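Local structure of beta-glucanase (Bacteroides thetaiotaomicron, 6EUG) at residues R160-A165 with Q238-A243; P190-Y193 with G199-V202; L217-D220 with K224-H227. The protein probably hydrolyses beta-1,3-linked galactose units of arabinogalactan, this chain being the family 43 glycosidase part of a longer protein that also has a family 16 part. One frame throughout, in Å; residues are numbered along the deposited sequence.

Contact 1: residues R160-A165 with Q238-A243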
# COMPACT_ATOMS: atom_id res chain seq x y z
N ARG A 160 13.34 0.82 8.98
CA ARG A 160 12.14 0.57 9.79
C ARG A 160 11.67 1.93 10.37
O ARG A 160 12.43 2.95 10.36
CB ARG A 160 12.39 -0.51 10.86
CG ARG A 160 12.58 -1.93 10.32
CD ARG A 160 12.63 -3.00 11.41
NE ARG A 160 12.75 -4.33 10.80
CZ ARG A 160 12.77 -5.48 11.45
NH1 ARG A 160 12.70 -5.50 12.77
NH2 ARG A 160 12.85 -6.63 10.79
N VAL A 161 10.46 1.95 10.90
CA VAL A 161 9.75 3.21 11.15
C VAL A 161 9.78 3.67 12.62
O VAL A 161 9.44 2.91 13.52
CB VAL A 161 8.29 3.13 10.65
CG1 VAL A 161 7.59 4.47 10.81
CG2 VAL A 161 8.20 2.64 9.19
N ASN A 162 10.15 4.94 12.82
CA ASN A 162 10.09 5.61 14.12
C ASN A 162 10.88 4.91 15.26
O ASN A 162 10.31 4.63 16.33
CB ASN A 162 8.63 5.88 14.57
CG ASN A 162 7.93 6.99 13.77
OD1 ASN A 162 6.75 6.82 13.36
ND2 ASN A 162 8.62 8.11 13.56
N PRO A 163 12.18 4.63 15.05
CA PRO A 163 12.99 4.08 16.17
C PRO A 163 12.85 4.86 17.49
O PRO A 163 12.84 6.12 17.48
CB PRO A 163 14.43 4.10 15.62
CG PRO A 163 14.41 5.12 14.53
CD PRO A 163 13.04 5.01 13.90
N GLY A 164 12.65 4.11 18.59
CA GLY A 164 12.53 4.67 19.92
C GLY A 164 11.16 5.24 20.35
O GLY A 164 11.01 5.61 21.52
N ALA A 165 10.18 5.31 19.43
CA ALA A 165 8.86 5.93 19.74
C ALA A 165 7.77 4.87 19.95
O ALA A 165 7.70 3.87 19.21
CB ALA A 165 8.44 6.89 18.63
N GLN A 238 -0.27 -0.09 11.17
CA GLN A 238 0.13 1.19 11.79
C GLN A 238 -0.08 2.36 10.82
O GLN A 238 0.01 2.17 9.59
CB GLN A 238 1.57 1.13 12.35
CG GLN A 238 1.73 0.16 13.52
CD GLN A 238 3.16 0.04 14.05
OE1 GLN A 238 4.05 0.78 13.61
NE2 GLN A 238 3.39 -0.92 14.99
N ILE A 239 -0.41 3.54 11.39
CA ILE A 239 -0.63 4.79 10.63
C ILE A 239 0.28 5.83 11.24
O ILE A 239 0.12 6.13 12.43
CB ILE A 239 -2.09 5.28 10.70
CG1 ILE A 239 -3.04 4.16 10.25
CG2 ILE A 239 -2.28 6.56 9.89
CD1 ILE A 239 -4.53 4.54 10.23
N ALA A 240 1.23 6.34 10.44
CA ALA A 240 2.30 7.26 10.89
C ALA A 240 2.28 8.59 10.12
O ALA A 240 2.33 8.62 8.89
CB ALA A 240 3.66 6.60 10.73
N GLU A 241 2.22 9.69 10.86
CA GLU A 241 2.35 11.02 10.28
C GLU A 241 3.73 11.28 9.63
O GLU A 241 4.77 11.01 10.25
CB GLU A 241 2.08 12.04 11.39
CG GLU A 241 2.06 13.50 10.96
CD GLU A 241 2.03 14.47 12.14
OE1 GLU A 241 2.89 14.33 13.07
OE2 GLU A 241 1.17 15.38 12.12
N LEU A 242 3.74 11.89 8.45
CA LEU A 242 4.96 12.36 7.78
C LEU A 242 5.29 13.83 8.13
O LEU A 242 4.39 14.64 8.42
CB LEU A 242 4.82 12.19 6.26
CG LEU A 242 4.68 10.73 5.78
CD1 LEU A 242 4.64 10.70 4.26
CD2 LEU A 242 5.78 9.81 6.30
N ALA A 243 6.58 14.16 8.09
CA ALA A 243 7.08 15.53 8.16
C ALA A 243 6.55 16.41 7.05
O ALA A 243 6.02 15.90 6.07
CB ALA A 243 8.61 15.52 8.09

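Contact 2: residues P190-Y193 with G199-V202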
# COMPACT_ATOMS: atom_id res chain seq x y z
N PRO A 190 -3.32 -19.05 23.12
CA PRO A 190 -4.09 -17.94 23.67
C PRO A 190 -3.23 -16.87 24.34
O PRO A 190 -3.51 -15.66 24.19
CB PRO A 190 -5.02 -18.61 24.71
CG PRO A 190 -5.05 -20.04 24.36
CD PRO A 190 -3.89 -20.37 23.49
N LYS A 191 -2.21 -17.29 25.09
CA LYS A 191 -1.35 -16.31 25.74
C LYS A 191 -0.52 -15.51 24.73
O LYS A 191 -0.29 -14.29 24.93
CB LYS A 191 -0.46 -16.93 26.85
CG LYS A 191 0.63 -17.89 26.37
CD LYS A 191 1.51 -18.47 27.49
CE LYS A 191 2.68 -19.23 26.88
NZ LYS A 191 3.73 -19.70 27.84
N TRP A 192 -0.07 -16.15 23.67
CA TRP A 192 0.69 -15.39 22.61
C TRP A 192 -0.19 -14.31 21.94
O TRP A 192 0.24 -13.16 21.76
CB TRP A 192 1.25 -16.35 21.57
CG TRP A 192 1.99 -15.73 20.39
CD1 TRP A 192 3.30 -15.53 20.31
CD2 TRP A 192 1.43 -15.29 19.13
NE1 TRP A 192 3.64 -14.97 19.11
CE2 TRP A 192 2.51 -14.82 18.35
CE3 TRP A 192 0.14 -15.24 18.60
CZ2 TRP A 192 2.34 -14.31 17.06
CZ3 TRP A 192 -0.03 -14.76 17.31
CH2 TRP A 192 1.08 -14.30 16.55
N TYR A 193 -1.42 -14.69 21.57
CA TYR A 193 -2.33 -13.75 20.89
C TYR A 193 -2.63 -12.52 21.78
O TYR A 193 -2.55 -11.37 21.32
CB TYR A 193 -3.62 -14.45 20.45
CG TYR A 193 -4.54 -13.54 19.67
CD1 TYR A 193 -5.42 -12.66 20.34
CD2 TYR A 193 -4.51 -13.49 18.29
CE1 TYR A 193 -6.23 -11.76 19.64
CE2 TYR A 193 -5.32 -12.61 17.57
CZ TYR A 193 -6.17 -11.74 18.25
OH TYR A 193 -6.96 -10.90 17.52
N GLY A 199 0.84 -5.53 22.68
CA GLY A 199 2.05 -4.85 22.16
C GLY A 199 3.43 -5.49 22.30
O GLY A 199 4.46 -4.80 22.17
N MET A 200 3.46 -6.79 22.48
CA MET A 200 4.71 -7.51 22.63
C MET A 200 5.69 -7.25 21.49
O MET A 200 6.86 -7.03 21.72
CB MET A 200 4.42 -9.02 22.75
CG MET A 200 5.66 -9.90 22.85
SD MET A 200 5.36 -11.63 23.32
CE MET A 200 4.47 -12.23 21.89
N PHE A 201 5.20 -7.28 20.25
CA PHE A 201 6.12 -7.02 19.10
C PHE A 201 6.45 -5.54 18.90
O PHE A 201 7.50 -5.20 18.28
CB PHE A 201 5.59 -7.68 17.79
CG PHE A 201 5.77 -9.21 17.72
CD1 PHE A 201 6.44 -9.96 18.70
CD2 PHE A 201 5.25 -9.90 16.63
CE1 PHE A 201 6.56 -11.35 18.57
CE2 PHE A 201 5.37 -11.28 16.50
CZ PHE A 201 6.03 -12.00 17.46
N VAL A 202 5.59 -4.64 19.37
CA VAL A 202 5.96 -3.23 19.42
C VAL A 202 7.21 -3.04 20.32
O VAL A 202 8.20 -2.38 19.90
CB VAL A 202 4.81 -2.33 19.93
CG1 VAL A 202 5.25 -0.87 20.03
CG2 VAL A 202 3.57 -2.43 19.03

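Contact 3: residues L217-D220 with K224-H227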
# COMPACT_ATOMS: atom_id res chain seq x y z
N LEU A 217 0.04 5.42 0.98
CA LEU A 217 0.14 6.85 1.37
C LEU A 217 -1.19 7.54 1.22
O LEU A 217 -1.97 7.18 0.32
CB LEU A 217 1.17 7.59 0.50
CG LEU A 217 2.63 7.12 0.51
CD1 LEU A 217 3.49 7.85 -0.55
CD2 LEU A 217 3.28 7.26 1.88
N PHE A 218 -1.41 8.58 2.03
CA PHE A 218 -2.61 9.41 1.88
C PHE A 218 -2.32 10.85 2.26
O PHE A 218 -1.77 11.09 3.33
CB PHE A 218 -3.81 8.90 2.71
CG PHE A 218 -5.10 9.64 2.43
CD1 PHE A 218 -5.80 9.42 1.26
CD2 PHE A 218 -5.58 10.59 3.31
CE1 PHE A 218 -6.96 10.12 0.97
CE2 PHE A 218 -6.75 11.29 3.04
CZ PHE A 218 -7.45 11.06 1.87
N VAL A 219 -2.66 11.79 1.36
CA VAL A 219 -2.59 13.23 1.65
C VAL A 219 -3.98 13.75 2.11
O VAL A 219 -4.98 13.72 1.36
CB VAL A 219 -2.11 14.08 0.44
CG1 VAL A 219 -2.03 15.57 0.84
CG2 VAL A 219 -0.76 13.61 -0.08
N ASP A 220 -4.02 14.22 3.34
CA ASP A 220 -5.27 14.71 3.94
C ASP A 220 -5.58 16.16 3.53
O ASP A 220 -4.76 16.84 2.86
CB ASP A 220 -5.18 14.54 5.46
CG ASP A 220 -6.52 14.30 6.14
OD1 ASP A 220 -7.60 14.34 5.50
OD2 ASP A 220 -6.49 14.18 7.38
N LYS A 224 -1.42 17.43 5.52
CA LYS A 224 -0.63 16.42 6.24
C LYS A 224 -0.72 15.10 5.48
O LYS A 224 -1.82 14.71 5.03
CB LYS A 224 -1.10 16.24 7.69
CG LYS A 224 -0.59 17.35 8.61
CD LYS A 224 -1.11 17.22 10.03
CE LYS A 224 -0.57 18.35 10.91
NZ LYS A 224 0.91 18.27 11.08
N ALA A 225 0.42 14.45 5.32
CA ALA A 225 0.47 13.12 4.68
C ALA A 225 0.72 12.01 5.71
O ALA A 225 1.39 12.24 6.71
CB ALA A 225 1.54 13.09 3.58
N TYR A 226 0.19 10.81 5.41
CA TYR A 226 0.27 9.64 6.26
C TYR A 226 0.79 8.42 5.50
O TYR A 226 0.38 8.17 4.34
CB TYR A 226 -1.09 9.29 6.93
CG TYR A 226 -1.59 10.46 7.80
CD1 TYR A 226 -2.32 11.50 7.25
CD2 TYR A 226 -1.31 10.51 9.18
CE1 TYR A 226 -2.73 12.59 8.03
CE2 TYR A 226 -1.71 11.58 9.95
CZ TYR A 226 -2.43 12.60 9.37
OH TYR A 226 -2.83 13.64 10.17
N HIS A 227 1.65 7.68 6.18
CA HIS A 227 2.21 6.37 5.75
C HIS A 227 1.47 5.25 6.54
O HIS A 227 1.53 5.20 7.78
CB HIS A 227 3.72 6.37 5.97
CG HIS A 227 4.43 5.07 5.66
ND1 HIS A 227 5.51 4.63 6.39
CD2 HIS A 227 4.19 4.13 4.72
CE1 HIS A 227 5.92 3.47 5.89
NE2 HIS A 227 5.13 3.15 4.88
O HOH W 1 -4.76 15.19 9.24

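Contact 1: residues R160-A165 with Q238-A243
V161 and N162 both turn their side chains toward the methyl of A240, and this one carbon takes the whole contact. The N162 amide comes in with its oxygen: OD1 of N162 lies 4.1 Å from CB of A240. The C=O bond is directed at the methyl, while ND2 is turned away from it. This is a van der Waals touch and not a hydrogen bond. V161 brings one branch, with CG1 of V161 at 4.5 Å from CB of A240. CG2 stays well back. CG1 lies anti to the backbone N (chi1 -175°), which sends that branch across the gap beside the amide oxygen.

The two segments belong to different parts of a five-bladed beta-propeller, the fold of family 43. Q238-L242 is in a strand of one blade, and R160-A165 is in the loop that follows the last strand of another. The backbones stay apart, with CA of V161 8.5 Å from CA of A240. H249 packs against V161, N162 and A240, and Y229 against V161 and A240, so these two rings line the same small patch. N162 has left-handed backbone angles and starts a type II turn. The turn is closed by A165 N bonding to N162 O at 3.2 Å. At its last residue, A165 O takes a hydrogen bond from the hydroxyl of Y253, on strand 252-256.

Contact 2: residues P190-Y193 with G199-V202
W192 meets M200 and F201 where two short helices, 190-197 and 200-205, follow each other almost without a break. G199 makes the joint. With its positive phi it ends the first helix in a Schellman motif, and it is also the N-cap of the second. Just after it, the side chains of M200 and F201 reach back to W192 of the first helix.

The tight part is a small apolar cluster. CE of M200 lies 3.8 Å from CD1 of W192, at the pyrrole side of the indole. M200 runs extended through chi1 and chi2 and then bends at chi3 (67°), which brings the terminal methyl against the indole. F201 reaches the same region with the far end of its ring, and CE2 of F201 is 4.3 Å from CZ2 of W192. Both side chains cross that of W192 at about a right angle. The indole has other neighbours as well: W187 stacks on it, W188 meets it with planes about 55° apart, and L235 touches it. All three residues of the cluster are buried.

The rest of 190-193 is on the solvent side. P190, K191 and Y193 are exposed in the chain and do not touch the second segment, although each meets a neighbouring molecule in the crystal. K191 turns back to its own chain, where NZ bonds to the carbonyl of E183 and the ammonium makes a cation-pi contact with the ring of Y184. In the cluster, NE1 of W192 sits beside both partners, 4.2 Å from CZ of F201.

Contact 3: residues L217-D220 with K224-H227
F218 and Y226 face each other as the hydrogen-bonded pair of an antiparallel hairpin. F218 N donates to Y226 O at 3.0 Å, with the donor in the carbonyl plane. Y226 N donates back to F218 O at 2.9 Å. A third bond holds the end next to the turn. D220 N reaches K224 O at 2.8 Å and is the straightest of the three, with an N-H...O angle of 165°. Each of the two F218-Y226 acceptors also receives a CA-H: CA of L217 lies 3.3 Å from O of Y226, and CA of A225 the same distance from O of F218.

The side chain of D220 crosses that of Y226 obliquely, with CB near the ring edge and the carboxylate plane 68° from the ring. A water joins their polar ends. It donates to OD2 of D220 at 2.7 Å and accepts from OH of Y226 at 2.6 Å. The hydroxyl of Y274 also bonds to OD2, so this oxygen has two polar partners. K224 leads away from the hairpin to a salt bridge with E241, and H227 bonds through ND1 to NE2 of H249.

L217, V219, A225 and H227 share one face. Here V219 and A225 make a light apolar touch, and CD2 of L217 lies by the backbone of H227. This sheet is one blade of the propeller, and strand 215-219 is at its edge. I115 of strand 108-117 packs on L217, V219 and A225. On the other face, F218 meets I267 and K269 of strand 265-270, and Y226 rests on I239 and E241 of the next strand, 236-242.

From the N terminus, the chain first reaches 160-165. Its partner 238-243 comes 73 residues later, so contact 1 closes a long loop and joins the segment leaving one blade to a strand of the next. Contacts 2 and 3 are nested inside that loop, in series. Contact 2 closes a short loop between helices 190-197 and 200-205, in the helical segment between strands 154-159 and 215-219. Contact 3 closes the turn between strands 215-219 and 225-231. Contacts 1 and 3 share a sheet: A240 N probably bonds to H227 O, and L242 N to A225 O. Contact 2 touches neither; its nearest atoms are about 4 Å from those of contact 1 and about 14 Å from those of contact 3.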